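Local coordinates for D-3-phosphoglycerate dehydrogenase oxidoreductase protein (Ralstonia solanacearum, PDB 3GG9) that probably oxidises 3-phosphoglycerate with NAD as cofactor, as a member of the D-isomer specific 2-hydroxyacid dehydrogenase family, at residues K209-L223 with D237-S251. Numbering follows the deposited sequence.
Sequences KDALFEQSDVLSVHL and DLTRMKPTALFVNTS
The F213 ring is sandwiched between CB of D237, over the centre of one face at 3.9 Å from the ring centroid, and CD1 of L219 near the rim of the other. CG of M241 lies at its edge, in plane, and the M241 sulfur also sits at the ring edge, a Met-aromatic contact. L238 CD2 lies over one face of the F247 ring, toward the rim. One face of the R240 guanidinium carries the D210 carboxylate, the planes 26° apart; OD2 of D210 is 3.4 Å from R240 NH1 but well out of plane, so charge alone joins them. In the guanidinium plane, NH1 makes a hydrogen-bonded salt bridge to D237 OD2 (2.9 Å). The K209 chain, running out straight with CG anti to the backbone N (chi1 -176°), brings its end across D237 for a long salt bridge to OD1, while its NZ hydrogen-bonds to I232 O. These contacts join helix 209-215 to the end of helix 235-238 and the turn after it, beside strands 218-221 and 246-249, parallel neighbours in the Rossmann-type sheet of the NAD-binding domain and joined by a beta-alpha-beta crossover. Between the strands, L219 N meets L246 O at 2.8 Å and L219 O takes V248 N at 2.7 Å. CG2 of V221 presses on CE1 of F247 (3.5 Å). Before the strands, K242 NZ reaches D217 OD1 (2.8 Å) from above the carboxylate plane; D217 OD2 accepts from T162 N. Past them, S251 OG donates to V221 O at 2.7 Å, and a water links this hydroxyl to H222 ND1.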
# COMPACT_ATOMS: atom_id res chain seq x y z
N LYS A 209 -23.46 -1.91 -16.03
CA LYS A 209 -23.15 -1.71 -14.63
C LYS A 209 -23.10 -3.04 -13.88
O LYS A 209 -22.16 -3.30 -13.14
CB LYS A 209 -24.18 -0.78 -14.01
CG LYS A 209 -23.93 -0.42 -12.57
CD LYS A 209 -25.03 0.53 -12.15
CE LYS A 209 -25.21 0.54 -10.66
NZ LYS A 209 -26.47 1.26 -10.34
N ASP A 210 -24.11 -3.88 -14.11
CA ASP A 210 -24.17 -5.23 -13.54
C ASP A 210 -22.92 -6.06 -13.86
O ASP A 210 -22.40 -6.76 -12.99
CB ASP A 210 -25.41 -5.99 -14.04
CG ASP A 210 -26.72 -5.34 -13.62
OD1 ASP A 210 -27.78 -5.95 -13.88
OD2 ASP A 210 -26.71 -4.23 -13.05
N ALA A 211 -22.45 -5.98 -15.10
CA ALA A 211 -21.26 -6.70 -15.57
C ALA A 211 -19.98 -6.26 -14.86
O ALA A 211 -19.08 -7.07 -14.62
CB ALA A 211 -21.10 -6.53 -17.08
N LEU A 212 -19.90 -4.98 -14.53
CA LEU A 212 -18.76 -4.41 -13.82
C LEU A 212 -18.61 -5.01 -12.44
O LEU A 212 -17.51 -5.37 -12.04
CB LEU A 212 -18.89 -2.89 -13.74
CG LEU A 212 -17.65 -2.13 -13.27
CD1 LEU A 212 -16.66 -1.93 -14.44
CD2 LEU A 212 -18.09 -0.79 -12.70
N PHE A 213 -19.72 -5.12 -11.73
CA PHE A 213 -19.73 -5.66 -10.37
C PHE A 213 -19.50 -7.18 -10.31
O PHE A 213 -18.86 -7.68 -9.38
CB PHE A 213 -21.04 -5.26 -9.65
CG PHE A 213 -21.06 -3.83 -9.18
CD1 PHE A 213 -21.56 -2.81 -9.99
CD2 PHE A 213 -20.54 -3.49 -7.94
CE1 PHE A 213 -21.56 -1.48 -9.56
CE2 PHE A 213 -20.53 -2.16 -7.50
CZ PHE A 213 -21.05 -1.15 -8.30
N GLU A 214 -20.02 -7.90 -11.31
CA GLU A 214 -19.83 -9.35 -11.43
C GLU A 214 -18.39 -9.77 -11.72
O GLU A 214 -17.87 -10.71 -11.11
CB GLU A 214 -20.76 -9.91 -12.52
CG GLU A 214 -22.21 -10.04 -12.06
CD GLU A 214 -23.25 -10.17 -13.18
OE1 GLU A 214 -22.95 -9.92 -14.37
OE2 GLU A 214 -24.40 -10.50 -12.84
N GLN A 215 -17.76 -9.04 -12.65
CA GLN A 215 -16.46 -9.41 -13.21
C GLN A 215 -15.21 -8.90 -12.49
O GLN A 215 -14.15 -9.52 -12.61
CB GLN A 215 -16.39 -8.94 -14.66
CG GLN A 215 -17.25 -9.73 -15.64
CD GLN A 215 -17.11 -9.17 -17.04
OE1 GLN A 215 -16.36 -9.70 -17.86
NE2 GLN A 215 -17.77 -8.05 -17.29
N SER A 216 -15.31 -7.78 -11.78
CA SER A 216 -14.13 -7.14 -11.21
C SER A 216 -13.56 -7.89 -10.02
O SER A 216 -14.30 -8.31 -9.13
CB SER A 216 -14.44 -5.71 -10.77
OG SER A 216 -14.90 -4.93 -11.86
N ASP A 217 -12.24 -8.06 -10.00
CA ASP A 217 -11.57 -8.57 -8.81
C ASP A 217 -11.32 -7.42 -7.84
O ASP A 217 -11.30 -7.59 -6.62
CB ASP A 217 -10.27 -9.29 -9.20
CG ASP A 217 -10.51 -10.50 -10.09
OD1 ASP A 217 -11.10 -11.49 -9.60
OD2 ASP A 217 -10.13 -10.46 -11.28
N VAL A 218 -11.12 -6.23 -8.41
CA VAL A 218 -10.99 -4.99 -7.66
C VAL A 218 -11.92 -4.01 -8.37
O VAL A 218 -11.87 -3.86 -9.60
CB VAL A 218 -9.50 -4.48 -7.67
CG1 VAL A 218 -9.38 -3.07 -7.12
CG2 VAL A 218 -8.57 -5.46 -6.92
N LEU A 219 -12.79 -3.37 -7.62
CA LEU A 219 -13.68 -2.37 -8.20
C LEU A 219 -13.47 -1.05 -7.47
O LEU A 219 -13.66 -0.95 -6.25
CB LEU A 219 -15.15 -2.81 -8.16
CG LEU A 219 -16.15 -2.00 -9.01
CD1 LEU A 219 -17.33 -2.88 -9.36
CD2 LEU A 219 -16.62 -0.69 -8.36
N SER A 220 -13.09 -0.03 -8.22
CA SER A 220 -12.83 1.24 -7.59
C SER A 220 -13.73 2.31 -8.14
O SER A 220 -13.87 2.45 -9.37
CB SER A 220 -11.36 1.63 -7.71
OG SER A 220 -11.13 2.81 -6.98
N VAL A 221 -14.31 3.08 -7.21
CA VAL A 221 -15.31 4.14 -7.51
C VAL A 221 -14.73 5.56 -7.60
O VAL A 221 -14.14 6.06 -6.64
CB VAL A 221 -16.47 4.13 -6.46
CG1 VAL A 221 -17.58 5.06 -6.90
CG2 VAL A 221 -17.01 2.75 -6.34
N HIS A 222 -14.90 6.20 -8.77
CA HIS A 222 -14.41 7.56 -8.98
C HIS A 222 -15.47 8.50 -9.55
O HIS A 222 -15.39 8.92 -10.71
CB HIS A 222 -13.18 7.50 -9.85
CG HIS A 222 -12.12 6.65 -9.26
ND1 HIS A 222 -11.35 7.08 -8.20
CD2 HIS A 222 -11.75 5.38 -9.51
CE1 HIS A 222 -10.53 6.11 -7.85
NE2 HIS A 222 -10.75 5.07 -8.62
N LEU A 223 -16.43 8.85 -8.71
CA LEU A 223 -17.56 9.68 -9.11
C LEU A 223 -17.67 10.87 -8.17
O LEU A 223 -17.36 10.75 -6.99
CB LEU A 223 -18.87 8.87 -9.02
CG LEU A 223 -19.04 7.61 -9.87
CD1 LEU A 223 -20.27 6.83 -9.44
CD2 LEU A 223 -19.13 7.99 -11.35
N ASP A 237 -26.11 -4.34 -6.12
CA ASP A 237 -24.87 -4.19 -6.89
C ASP A 237 -23.67 -4.82 -6.19
O ASP A 237 -22.91 -5.58 -6.79
CB ASP A 237 -24.57 -2.71 -7.14
CG ASP A 237 -25.59 -2.03 -8.04
OD1 ASP A 237 -25.94 -0.86 -7.77
OD2 ASP A 237 -26.04 -2.66 -9.02
N LEU A 238 -23.46 -4.46 -4.93
CA LEU A 238 -22.36 -5.02 -4.13
C LEU A 238 -22.46 -6.54 -3.93
O LEU A 238 -21.46 -7.23 -3.99
CB LEU A 238 -22.28 -4.32 -2.78
CG LEU A 238 -21.88 -2.84 -2.82
CD1 LEU A 238 -22.07 -2.22 -1.45
CD2 LEU A 238 -20.43 -2.66 -3.32
N THR A 239 -23.66 -7.07 -3.70
CA THR A 239 -23.80 -8.52 -3.50
C THR A 239 -23.68 -9.33 -4.80
O THR A 239 -23.68 -10.55 -4.78
CB THR A 239 -25.07 -8.89 -2.69
OG1 THR A 239 -26.20 -8.30 -3.30
CG2 THR A 239 -24.95 -8.39 -1.23
N ARG A 240 -23.56 -8.62 -5.92
CA ARG A 240 -23.25 -9.21 -7.23
C ARG A 240 -21.76 -9.57 -7.31
O ARG A 240 -21.35 -10.41 -8.12
CB ARG A 240 -23.57 -8.17 -8.31
CG ARG A 240 -24.03 -8.71 -9.63
CD ARG A 240 -25.49 -8.40 -9.92
NE ARG A 240 -25.81 -6.99 -9.74
CZ ARG A 240 -26.99 -6.44 -10.03
NH1 ARG A 240 -27.20 -5.15 -9.82
NH2 ARG A 240 -27.96 -7.20 -10.54
N MET A 241 -20.96 -8.89 -6.48
CA MET A 241 -19.49 -9.03 -6.50
C MET A 241 -19.02 -10.43 -6.10
O MET A 241 -19.72 -11.14 -5.37
CB MET A 241 -18.82 -7.94 -5.63
CG MET A 241 -18.99 -6.50 -6.18
SD MET A 241 -18.13 -5.13 -5.32
CE MET A 241 -16.42 -5.47 -5.71
N LYS A 242 -17.84 -10.82 -6.57
CA LYS A 242 -17.24 -12.09 -6.15
C LYS A 242 -17.02 -12.13 -4.63
O LYS A 242 -16.81 -11.08 -4.02
CB LYS A 242 -15.90 -12.34 -6.85
CG LYS A 242 -15.94 -12.25 -8.36
CD LYS A 242 -14.56 -12.50 -8.93
CE LYS A 242 -14.54 -12.20 -10.40
NZ LYS A 242 -13.24 -12.61 -11.03
N PRO A 243 -17.06 -13.33 -4.02
CA PRO A 243 -16.66 -13.50 -2.62
C PRO A 243 -15.20 -13.15 -2.32
O PRO A 243 -14.87 -12.93 -1.17
CB PRO A 243 -16.87 -15.00 -2.37
CG PRO A 243 -17.86 -15.41 -3.39
CD PRO A 243 -17.54 -14.61 -4.60
N THR A 244 -14.34 -13.11 -3.34
CA THR A 244 -12.93 -12.74 -3.17
C THR A 244 -12.61 -11.29 -3.61
O THR A 244 -11.44 -10.86 -3.60
CB THR A 244 -12.06 -13.64 -4.06
OG1 THR A 244 -12.58 -13.62 -5.40
CG2 THR A 244 -12.00 -15.06 -3.52
N ALA A 245 -13.66 -10.58 -4.03
CA ALA A 245 -13.54 -9.25 -4.61
C ALA A 245 -13.29 -8.15 -3.60
O ALA A 245 -13.75 -8.22 -2.45
CB ALA A 245 -14.77 -8.94 -5.45
N LEU A 246 -12.54 -7.14 -4.04
CA LEU A 246 -12.28 -5.93 -3.26
C LEU A 246 -13.04 -4.69 -3.78
O LEU A 246 -12.96 -4.31 -4.96
CB LEU A 246 -10.77 -5.68 -3.16
CG LEU A 246 -10.32 -4.30 -2.66
CD1 LEU A 246 -10.54 -4.23 -1.15
CD2 LEU A 246 -8.83 -4.06 -3.04
N PHE A 247 -13.82 -4.06 -2.90
CA PHE A 247 -14.50 -2.81 -3.23
C PHE A 247 -13.72 -1.61 -2.68
O PHE A 247 -13.48 -1.55 -1.48
CB PHE A 247 -15.92 -2.82 -2.67
CG PHE A 247 -16.67 -1.54 -2.93
CD1 PHE A 247 -17.16 -1.25 -4.20
CD2 PHE A 247 -16.87 -0.62 -1.92
CE1 PHE A 247 -17.86 -0.07 -4.44
CE2 PHE A 247 -17.56 0.56 -2.14
CZ PHE A 247 -18.06 0.83 -3.41
N VAL A 248 -13.33 -0.67 -3.54
CA VAL A 248 -12.58 0.51 -3.11
C VAL A 248 -13.39 1.79 -3.32
O VAL A 248 -13.94 2.03 -4.40
CB VAL A 248 -11.17 0.64 -3.85
CG1 VAL A 248 -10.37 1.82 -3.30
CG2 VAL A 248 -10.35 -0.65 -3.72
N ASN A 249 -13.46 2.62 -2.28
CA ASN A 249 -14.14 3.91 -2.40
C ASN A 249 -13.35 5.01 -1.72
O ASN A 249 -13.42 5.16 -0.50
CB ASN A 249 -15.58 3.84 -1.85
CG ASN A 249 -16.38 5.12 -2.12
OD1 ASN A 249 -15.95 6.00 -2.86
ND2 ASN A 249 -17.53 5.22 -1.50
N THR A 250 -12.64 5.79 -2.52
CA THR A 250 -12.00 6.99 -2.03
C THR A 250 -12.73 8.26 -2.51
O THR A 250 -12.16 9.34 -2.48
CB THR A 250 -10.53 7.06 -2.50
OG1 THR A 250 -10.52 7.11 -3.92
CG2 THR A 250 -9.77 5.80 -2.07
N SER A 251 -13.98 8.13 -2.95
CA SER A 251 -14.71 9.27 -3.49
C SER A 251 -15.59 9.95 -2.44
O SER A 251 -15.17 10.93 -1.79
CB SER A 251 -15.53 8.86 -4.71
OG SER A 251 -14.70 8.63 -5.85
O HOH W 1 -16.77 -8.70 -8.25
O HOH W 2 -19.45 -12.17 -9.26
O HOH W 3 -11.45 -11.65 -6.86
O HOH W 4 -9.90 -9.66 -5.29
O HOH W 5 -12.30 4.73 -5.16
O HOH W 6 -12.36 9.55 -6.89